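PDB 7CDY: glucose dehydrogenase from Serratia sp. FS14, which belongs to the glucose/sorbosone dehydrogenase family, has a beta-propeller fold built of antiparallel sheets, and carries a bound calcium ion. Local coordinates for residues Y136-L141 with G158-L163; G10-W15 with E30-L35; P117-G122 with G142-R147. All coordinates share one frame; numbering follows the deposited sequence. Where two conformers were deposited one is given.

Contact 1 is the buried one of the three. It pairs the two middle strands of a four-stranded antiparallel sheet, through backbone bonds and apolar or aromatic side chains. Contacts 2 and 3 are only partly buried and lie where strands give way to loops. Contact 2 belongs to a different sheet, on the other side of the chain's centre, and relies on a salt-bridge network and waters. Contact 3 joins two loops by one direct hydrogen bond and two bridging waters. Its segment 142-147 directly follows segment 136-141 of contact 1, and G158 N probably bonds to G142 O between them. Contact 2 touches neither of the others.

Contact 1 (Y136-L141 with G158-L163); sequences YLFIAL and GKLVRL
R162 meets both F138 and Y136 with its CG anti to the backbone N (chi1 -176°) and a bend at chi3 (68°) that turns NE off the extended line. R162 CG lies over one face of the F138 ring, offset toward the rim. It makes a CH-pi contact there, 4.0 Å from the F138 ring centroid. R162 CD reaches past the rim and comes closer to a single ring atom, 3.5 Å from F138 CZ. Past the bend, R162 NH1 sits over the centre of the Y136 ring. This is a cation-pi contact, with R162 CZ 4.7 Å from the Y136 centroid. The Y136 ring and the guanidinium plane are 44° apart, so the groups are tilted and not stacked flat. R162 NH2 is held outside the pair by D172 and N173. On the same side of the sheet, L160 CG meets the edge of the F138 ring, and W186 packs edge-to-face on F138.

The other side is aliphatic. I139 CD1 touches L163 CD1 at 3.7 Å, and L141 CD1 touches V161 CG2 at 4.0 Å. F113 of strand 109-114 packs on this side.

L137 with L163 and I139 with V161 are hydrogen-bonded pairs; V161 N to I139 O is 2.8 Å. F138 with R162 and A140 with L160 are non-hydrogen-bonded pairs. A fifth backbone bond, L141 N to K159 O at 2.9 Å, continues the ladder. These are the two inner strands of a four-stranded antiparallel sheet, consistent with one blade of a beta-propeller.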
loop_
_atom_site.group_PDB
_atom_site.type_symbol
_atom_site.label_atom_id
_atom_site.label_comp_id
_atom_site.label_asym_id
_atom_site.label_seq_id
_atom_site.Cartn_x
_atom_site.Cartn_y
_atom_site.Cartn_z
ATOM N N TYR A 136 2.548 -4.996 15.346
ATOM C CA TYR A 136 1.522 -3.971 15.202
ATOM C C TYR A 136 1.197 -3.765 13.726
ATOM O O TYR A 136 2.063 -3.895 12.849
ATOM C CB TYR A 136 1.965 -2.648 15.823
ATOM C CG TYR A 136 2.087 -2.730 17.333
ATOM C CD1 TYR A 136 0.978 -2.553 18.151
ATOM C CD2 TYR A 136 3.311 -3.015 17.927
ATOM C CE1 TYR A 136 1.090 -2.641 19.535
ATOM C CE2 TYR A 136 3.436 -3.107 19.308
ATOM C CZ TYR A 136 2.322 -2.910 20.097
ATOM O OH TYR A 136 2.429 -3.007 21.472
ATOM N N LEU A 137 -0.063 -3.456 13.460
ATOM C CA LEU A 137 -0.567 -3.317 12.099
ATOM C C LEU A 137 -0.609 -1.846 11.713
ATOM O O LEU A 137 -1.295 -1.051 12.363
ATOM C CB LEU A 137 -1.966 -3.921 12.014
ATOM C CG LEU A 137 -2.640 -3.815 10.644
ATOM C CD1 LEU A 137 -1.811 -4.486 9.541
ATOM C CD2 LEU A 137 -4.048 -4.407 10.714
ATOM N N PHE A 138 0.114 -1.489 10.651
ATOM C CA PHE A 138 0.044 -0.160 10.054
ATOM C C PHE A 138 -0.890 -0.154 8.847
ATOM O O PHE A 138 -0.861 -1.069 8.015
ATOM C CB PHE A 138 1.432 0.328 9.649
ATOM C CG PHE A 138 2.264 0.808 10.803
ATOM C CD1 PHE A 138 2.850 -0.093 11.674
ATOM C CD2 PHE A 138 2.465 2.166 11.008
ATOM C CE1 PHE A 138 3.612 0.359 12.747
ATOM C CE2 PHE A 138 3.236 2.617 12.063
ATOM C CZ PHE A 138 3.798 1.714 12.929
ATOM N N ILE A 139 -1.730 0.874 8.769
ATOM C CA ILE A 139 -2.744 1.005 7.729
ATOM C C ILE A 139 -2.602 2.393 7.116
ATOM O O ILE A 139 -2.728 3.400 7.821
ATOM C CB ILE A 139 -4.157 0.840 8.312
ATOM C CG1 ILE A 139 -4.296 -0.486 9.072
ATOM C CG2 ILE A 139 -5.194 0.973 7.224
ATOM C CD1 ILE A 139 -5.525 -0.534 9.962
ATOM N N ALA A 140 -2.382 2.456 5.802
ATOM C CA ALA A 140 -2.200 3.725 5.098
ATOM C C ALA A 140 -3.521 4.131 4.456
ATOM O O ALA A 140 -4.086 3.373 3.660
ATOM C CB ALA A 140 -1.098 3.587 4.047
ATOM N N LEU A 141 -4.005 5.326 4.780
ATOM C CA LEU A 141 -5.306 5.802 4.323
ATOM C C LEU A 141 -5.178 7.072 3.495
ATOM O O LEU A 141 -4.532 8.037 3.920
ATOM C CB LEU A 141 -6.221 6.078 5.514
ATOM C CG LEU A 141 -6.502 4.881 6.422
ATOM C CD1 LEU A 141 -7.239 5.321 7.675
ATOM C CD2 LEU A 141 -7.319 3.835 5.674
ATOM N N GLY A 158 -6.335 10.677 5.053
ATOM C CA GLY A 158 -4.956 11.134 4.913
ATOM C C GLY A 158 -4.095 10.832 6.115
ATOM O O GLY A 158 -3.227 11.635 6.478
ATOM N N LYS A 159 -4.336 9.696 6.750
ATOM C CA LYS A 159 -3.650 9.297 7.965
ATOM C C LYS A 159 -2.973 7.953 7.749
ATOM O O LYS A 159 -3.447 7.107 6.976
ATOM C CB LYS A 159 -4.652 9.101 9.119
ATOM C CG LYS A 159 -5.595 10.270 9.372
ATOM C CD LYS A 159 -4.813 11.490 9.797
ATOM C CE LYS A 159 -5.685 12.637 10.318
ATOM N NZ LYS A 159 -6.425 13.341 9.235
ATOM N N LEU A 160 -1.849 7.765 8.421
ATOM C CA LEU A 160 -1.313 6.442 8.695
ATOM C C LEU A 160 -1.786 6.051 10.088
ATOM O O LEU A 160 -1.680 6.853 11.022
ATOM C CB LEU A 160 0.213 6.484 8.648
ATOM C CG LEU A 160 0.983 5.189 8.868
ATOM C CD1 LEU A 160 0.508 4.100 7.924
ATOM C CD2 LEU A 160 2.467 5.424 8.694
ATOM N N VAL A 161 -2.324 4.840 10.223
ATOM C CA VAL A 161 -2.918 4.361 11.465
ATOM C C VAL A 161 -2.081 3.192 11.968
ATOM O O VAL A 161 -1.549 2.415 11.169
ATOM C CB VAL A 161 -4.373 3.930 11.174
ATOM C CG1 VAL A 161 -4.877 2.882 12.160
ATOM C CG2 VAL A 161 -5.288 5.148 11.144
ATOM N N ARG A 162 -1.936 3.079 13.294
ATOM C CA ARG A 162 -1.280 1.930 13.920
ATOM C C ARG A 162 -2.228 1.307 14.929
ATOM O O ARG A 162 -2.705 1.995 15.844
ATOM C CB ARG A 162 0.018 2.310 14.629
ATOM C CG ARG A 162 0.746 1.083 15.185
ATOM C CD ARG A 162 2.026 1.423 15.939
ATOM N NE ARG A 162 1.752 2.135 17.181
ATOM C CZ ARG A 162 2.248 1.818 18.375
ATOM N NH1 ARG A 162 3.048 0.772 18.532
ATOM N NH2 ARG A 162 1.930 2.567 19.417
ATOM N N LEU A 163 -2.482 0.003 14.782
ATOM C CA LEU A 163 -3.375 -0.761 15.648
ATOM C C LEU A 163 -2.685 -2.032 16.123
ATOM O O LEU A 163 -1.659 -2.451 15.587
ATOM C CB LEU A 163 -4.670 -1.143 14.925
ATOM C CG LEU A 163 -5.477 0.011 14.328
ATOM C CD1 LEU A 163 -6.633 -0.527 13.501
ATOM C CD2 LEU A 163 -5.973 0.944 15.423
#

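Contact 2 (G10-W15 with E30-L35); sequences GLEHPW and ERPGRL
A salt-bridge network of E12, R34 and E30 fastens a loop within strand 3-19 to the bulged turn that follows strand 26-30. E12 holds CG anti to its backbone N and is extended beyond it. This chain crosses P32, and E12 OE2 meets R34 NH2 at 2.9 Å. E12 OE2 uses its anti lone pair, and it lies close to the guanidinium plane. R34 also holds E30: its NE bonds to E30 OE2 at 2.9 Å, from above the carboxylate plane, and its NH2 makes a weak bond to E30 OE1. E30 OE2 has a further salt bridge to R36. The anti lone pair of E30 OE1 takes the backbone N of E12, at 2.8 Å and nearly straight (172°). One water links G10 O to E30 OE1, and another links E12 OE2 to R34 NH1. The arginines probably offset the nearness of the two carboxylates.

H13 and R31 form a second cluster. R31 N bonds to H13 O at 2.9 Å, from 38° above the carbonyl plane. R31 NH2 lies 3.6 Å above the H13 ring plane, offset toward the rim. Ring and guanidinium are nearly parallel, 19° apart. H13 ND1 is bonded to D335. R31 CD packs on W15 CD1 at 4.1 Å, and a water joins R31 NH1 to W15 NE1. P32 CD rests on E12 O at 3.3 Å.

P14 and E30 form an antiparallel non-hydrogen-bonded pair. G33 and R34 both face E30 in a classic bulge. In the sheet, strand 26-30 lies between strands 34-39 and 3-19, and strand 339-345 follows on the far side of 3-19.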
loop_
_atom_site.group_PDB
_atom_site.type_symbol
_atom_site.label_atom_id
_atom_site.label_comp_id
_atom_site.label_asym_id
_atom_site.label_seq_id
_atom_site.Cartn_x
_atom_site.Cartn_y
_atom_site.Cartn_z
ATOM N N GLY A 10 -4.502 -12.904 -17.229
ATOM C CA GLY A 10 -5.936 -12.967 -17.003
ATOM C C GLY A 10 -6.395 -12.535 -15.627
ATOM O O GLY A 10 -7.446 -12.986 -15.162
ATOM N N LEU A 11 -5.635 -11.678 -14.953
ATOM C CA LEU A 11 -6.035 -11.145 -13.656
ATOM C C LEU A 11 -6.638 -9.773 -13.902
ATOM O O LEU A 11 -5.983 -8.913 -14.489
ATOM C CB LEU A 11 -4.822 -11.013 -12.743
ATOM C CG LEU A 11 -4.164 -12.325 -12.320
ATOM C CD1 LEU A 11 -2.738 -12.077 -11.879
ATOM C CD2 LEU A 11 -4.980 -13.000 -11.213
ATOM N N GLU A 12 -7.877 -9.564 -13.472
ATOM C CA GLU A 12 -8.563 -8.305 -13.776
ATOM C C GLU A 12 -8.168 -7.246 -12.751
ATOM O O GLU A 12 -8.617 -7.286 -11.597
ATOM C CB GLU A 12 -10.077 -8.493 -13.825
ATOM C CG GLU A 12 -10.791 -7.234 -14.309
ATOM C CD GLU A 12 -12.301 -7.362 -14.351
ATOM O OE1 GLU A 12 -12.945 -6.444 -14.910
ATOM O OE2 GLU A 12 -12.848 -8.355 -13.833
ATOM N N HIS A 13 -7.328 -6.304 -13.162
ATOM C CA HIS A 13 -6.833 -5.252 -12.285
ATOM C C HIS A 13 -6.349 -5.794 -10.932
ATOM O O HIS A 13 -6.880 -5.440 -9.881
ATOM C CB HIS A 13 -7.871 -4.151 -12.110
ATOM C CG HIS A 13 -8.171 -3.436 -13.391
ATOM N ND1 HIS A 13 -7.324 -2.488 -13.922
ATOM C CD2 HIS A 13 -9.191 -3.569 -14.273
ATOM C CE1 HIS A 13 -7.823 -2.047 -15.065
ATOM N NE2 HIS A 13 -8.954 -2.687 -15.301
ATOM N N PRO A 14 -5.356 -6.673 -10.941
ATOM C CA PRO A 14 -4.822 -7.176 -9.673
ATOM C C PRO A 14 -4.205 -6.037 -8.881
ATOM O O PRO A 14 -3.692 -5.065 -9.444
ATOM C CB PRO A 14 -3.766 -8.194 -10.116
ATOM C CG PRO A 14 -3.297 -7.662 -11.457
ATOM C CD PRO A 14 -4.532 -7.075 -12.098
ATOM N N TRP A 15 -4.281 -6.145 -7.556
ATOM C CA TRP A 15 -3.898 -5.018 -6.713
ATOM C C TRP A 15 -2.829 -5.368 -5.697
ATOM O O TRP A 15 -1.913 -4.577 -5.483
ATOM C CB TRP A 15 -5.132 -4.448 -5.991
ATOM C CG TRP A 15 -5.031 -2.981 -5.628
ATOM C CD1 TRP A 15 -5.401 -1.922 -6.410
ATOM C CD2 TRP A 15 -4.530 -2.428 -4.406
ATOM N NE1 TRP A 15 -5.166 -0.741 -5.745
ATOM C CE2 TRP A 15 -4.646 -1.022 -4.506
ATOM C CE3 TRP A 15 -4.026 -2.981 -3.226
ATOM C CZ2 TRP A 15 -4.256 -0.160 -3.469
ATOM C CZ3 TRP A 15 -3.646 -2.130 -2.202
ATOM C CH2 TRP A 15 -3.762 -0.731 -2.330
ATOM N N GLU A 30 -7.866 -9.289 -6.948
ATOM C CA GLU A 30 -8.329 -8.571 -8.128
ATOM C C GLU A 30 -9.250 -7.476 -7.612
ATOM O O GLU A 30 -10.203 -7.758 -6.867
ATOM C CB GLU A 30 -9.095 -9.506 -9.064
ATOM C CG GLU A 30 -8.245 -10.610 -9.694
ATOM C CD GLU A 30 -9.092 -11.561 -10.511
ATOM O OE1 GLU A 30 -9.145 -11.400 -11.755
ATOM O OE2 GLU A 30 -9.748 -12.435 -9.925
ATOM N N ARG A 31 -8.945 -6.231 -7.972
ATOM C CA ARG A 31 -9.704 -5.092 -7.458
ATOM C C ARG A 31 -11.217 -5.230 -7.588
ATOM O O ARG A 31 -11.923 -4.820 -6.651
ATOM C CB ARG A 31 -9.185 -3.769 -8.052
ATOM C CG ARG A 31 -9.722 -2.534 -7.343
ATOM C CD ARG A 31 -9.112 -1.239 -7.891
ATOM N NE ARG A 31 -9.372 -1.112 -9.324
ATOM C CZ ARG A 31 -8.663 -0.369 -10.167
ATOM N NH1 ARG A 31 -7.633 0.346 -9.733
ATOM N NH2 ARG A 31 -8.999 -0.334 -11.449
ATOM N N PRO A 32 -11.783 -5.784 -8.667
ATOM C CA PRO A 32 -13.246 -5.923 -8.720
ATOM C C PRO A 32 -13.858 -6.703 -7.564
ATOM O O PRO A 32 -15.074 -6.595 -7.352
ATOM C CB PRO A 32 -13.487 -6.619 -10.066
ATOM C CG PRO A 32 -12.353 -6.190 -10.894
ATOM C CD PRO A 32 -11.170 -6.102 -9.969
ATOM N N GLY A 33 -13.076 -7.503 -6.830
ATOM C CA GLY A 33 -13.568 -8.090 -5.595
ATOM C C GLY A 33 -13.299 -9.566 -5.389
ATOM O O GLY A 33 -14.055 -10.221 -4.667
ATOM N N ARG A 34 -12.238 -10.112 -5.977
ATOM C CA ARG A 34 -11.939 -11.534 -5.856
ATOM C C ARG A 34 -10.554 -11.758 -5.267
ATOM O O ARG A 34 -9.617 -10.998 -5.530
ATOM C CB ARG A 34 -12.008 -12.235 -7.214
ATOM C CG ARG A 34 -13.375 -12.159 -7.861
ATOM C CD ARG A 34 -13.358 -12.770 -9.253
ATOM N NE ARG A 34 -12.563 -12.010 -10.218
ATOM C CZ ARG A 34 -13.025 -10.995 -10.940
ATOM N NH1 ARG A 34 -14.274 -10.588 -10.794
ATOM N NH2 ARG A 34 -12.228 -10.374 -11.803
ATOM N N LEU A 35 -10.438 -12.826 -4.473
ATOM C CA LEU A 35 -9.174 -13.286 -3.917
ATOM C C LEU A 35 -8.843 -14.637 -4.540
ATOM O O LEU A 35 -9.704 -15.519 -4.604
ATOM C CB LEU A 35 -9.280 -13.436 -2.396
ATOM C CG LEU A 35 -8.002 -13.858 -1.660
ATOM C CD1 LEU A 35 -6.985 -12.734 -1.685
ATOM C CD2 LEU A 35 -8.311 -14.205 -0.215
HETATM O O HOH W 1 -9.957 -13.193 -13.422
HETATM O O HOH W 2 -15.328 -8.615 -12.829
HETATM O O HOH W 3 -6.788 1.307 -7.077
#

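Contact 3 (P117-G122 with G142-R147); sequences PKLSVG and GENNQR
L119 and S120 meet N144 where two loops of the propeller come together: the one between strands 109-114 and 129-131, and the one between 137-140 and 160-163. N144 lies in a type I' beta turn from E143 to Q146.

The direct polar contact is one hydrogen bond. L119 N donates to N144 OD1 at 3.1 Å, tilted 29° from the carbonyl plane. With CG anti to its own backbone carbonyl carbon (chi1 -67°), N144 places that CG beside the L119-S120 backbone. Q157 NE2 also bonds to OD1, while N144 ND2 is held by Q115 and H124, so the amide is gripped at both ends.

Side-chain packing is slight. S120 CB lies 3.7 Å from N144 CG, and L119 CB lies 4.1 Å from Q146 CG.

Within its own loop, S120 forms an ST turn: G122 N donates to S120 OG at 2.9 Å. S120 OG is also bonded to N123 O.

Two waters complete the join, both donating to N144 O. One accepts from V121 N at 2.9 Å. The other donates to L119 O at 2.8 Å and accepts from Q146 NE2 at 2.7 Å.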
loop_
_atom_site.group_PDB
_atom_site.type_symbol
_atom_site.label_atom_id
_atom_site.label_comp_id
_atom_site.label_asym_id
_atom_site.label_seq_id
_atom_site.Cartn_x
_atom_site.Cartn_y
_atom_site.Cartn_z
ATOM N N PRO A 117 -14.923 9.799 8.776
ATOM C CA PRO A 117 -16.155 9.514 8.037
ATOM C C PRO A 117 -15.843 8.870 6.688
ATOM O O PRO A 117 -14.683 8.801 6.282
ATOM C CB PRO A 117 -16.764 10.909 7.834
ATOM C CG PRO A 117 -15.579 11.836 7.848
ATOM C CD PRO A 117 -14.643 11.242 8.860
ATOM N N LYS A 118 -16.866 8.363 6.015
ATOM C CA LYS A 118 -16.716 7.872 4.651
ATOM C C LYS A 118 -16.971 9.035 3.699
ATOM O O LYS A 118 -18.077 9.587 3.677
ATOM C CB LYS A 118 -17.702 6.733 4.388
ATOM C CG LYS A 118 -17.432 5.448 5.157
ATOM C CD LYS A 118 -18.562 4.445 4.922
ATOM C CE LYS A 118 -18.339 3.132 5.659
ATOM N NZ LYS A 118 -17.272 2.325 4.996
ATOM N N LEU A 119 -15.951 9.421 2.915
ATOM C CA LEU A 119 -16.074 10.584 2.049
ATOM C C LEU A 119 -15.755 10.319 0.586
ATOM O O LEU A 119 -15.841 11.252 -0.221
ATOM C CB LEU A 119 -15.172 11.726 2.540
ATOM C CG LEU A 119 -15.464 12.252 3.949
ATOM C CD1 LEU A 119 -14.426 13.284 4.366
ATOM C CD2 LEU A 119 -16.862 12.852 4.040
ATOM N N SER A 120 -15.376 9.101 0.215
ATOM C CA SER A 120 -14.949 8.835 -1.148
ATOM C C SER A 120 -16.122 8.522 -2.067
ATOM O O SER A 120 -17.102 7.890 -1.663
ATOM C CB SER A 120 -13.985 7.645 -1.181
ATOM O OG SER A 120 -13.494 7.428 -2.489
ATOM N N VAL A 121 -15.992 8.943 -3.325
ATOM C CA VAL A 121 -16.854 8.486 -4.410
ATOM C C VAL A 121 -16.061 7.699 -5.446
ATOM O O VAL A 121 -16.490 7.562 -6.597
ATOM C CB VAL A 121 -17.678 9.624 -5.041
ATOM C CG1 VAL A 121 -18.558 10.279 -3.986
ATOM C CG2 VAL A 121 -16.763 10.645 -5.694
ATOM N N GLY A 122 -14.902 7.178 -5.057
ATOM C CA GLY A 122 -14.118 6.346 -5.945
ATOM C C GLY A 122 -12.617 6.549 -5.877
ATOM O O GLY A 122 -11.861 5.715 -6.378
ATOM N N GLY A 142 -5.818 7.079 2.317
ATOM C CA GLY A 142 -5.935 8.297 1.546
ATOM C C GLY A 142 -6.973 9.235 2.139
ATOM O O GLY A 142 -7.709 8.908 3.069
ATOM N N GLU A 143 -7.021 10.445 1.584
ATOM C CA GLU A 143 -7.987 11.464 2.088
ATOM C C GLU A 143 -9.290 11.498 1.266
ATOM O O GLU A 143 -9.989 12.471 1.387
ATOM C CB GLU A 143 -7.378 12.869 2.274
ATOM C CG GLU A 143 -6.376 13.343 1.230
ATOM C CD GLU A 143 -6.833 13.464 -0.219
ATOM O OE1 GLU A 143 -7.399 12.516 -0.722
ATOM O OE2 GLU A 143 -6.539 14.478 -0.829
ATOM N N ASN A 144 -9.580 10.435 0.494
ATOM C CA ASN A 144 -10.869 10.277 -0.180
ATOM C C ASN A 144 -11.134 11.372 -1.213
ATOM O O ASN A 144 -12.291 11.548 -1.645
ATOM C CB ASN A 144 -12.050 10.224 0.812
ATOM C CG ASN A 144 -12.085 8.973 1.715
ATOM O OD1 ASN A 144 -12.936 8.916 2.605
ATOM N ND2 ASN A 144 -11.196 8.003 1.518
ATOM N N ASN A 145 -10.100 12.121 -1.601
ATOM C CA ASN A 145 -10.188 13.253 -2.522
ATOM C C ASN A 145 -10.848 14.479 -1.902
ATOM O O ASN A 145 -11.353 15.339 -2.624
ATOM C CB ASN A 145 -10.800 12.904 -3.893
ATOM C CG ASN A 145 -10.293 13.800 -5.001
ATOM O OD1 ASN A 145 -9.222 14.409 -4.892
ATOM N ND2 ASN A 145 -11.070 13.904 -6.068
ATOM N N GLN A 146 -10.846 14.582 -0.578
ATOM C CA GLN A 146 -11.254 15.795 0.133
ATOM C C GLN A 146 -9.985 16.355 0.779
ATOM O O GLN A 146 -9.651 16.030 1.917
ATOM C CB GLN A 146 -12.342 15.482 1.150
ATOM C CG GLN A 146 -13.618 14.951 0.499
ATOM C CD GLN A 146 -14.289 15.995 -0.381
ATOM O OE1 GLN A 146 -14.258 17.189 -0.079
ATOM N NE2 GLN A 146 -14.899 15.551 -1.472
ATOM N N ARG A 147 -9.277 17.204 0.036
ATOM C CA ARG A 147 -7.898 17.555 0.389
ATOM C C ARG A 147 -7.709 18.045 1.823
ATOM O O ARG A 147 -6.794 17.548 2.503
ATOM C CB ARG A 147 -7.305 18.538 -0.636
ATOM C CG ARG A 147 -7.226 18.027 -2.081
ATOM C CD ARG A 147 -6.547 19.052 -3.011
ATOM N NE ARG A 147 -7.237 20.335 -2.939
ATOM C CZ ARG A 147 -8.237 20.682 -3.741
ATOM N NH1 ARG A 147 -8.846 21.845 -3.569
ATOM N NH2 ARG A 147 -8.627 19.872 -4.718
HETATM O O HOH W 4 -14.767 12.998 -2.181
HETATM O O HOH W 5 -13.468 10.173 -4.160
#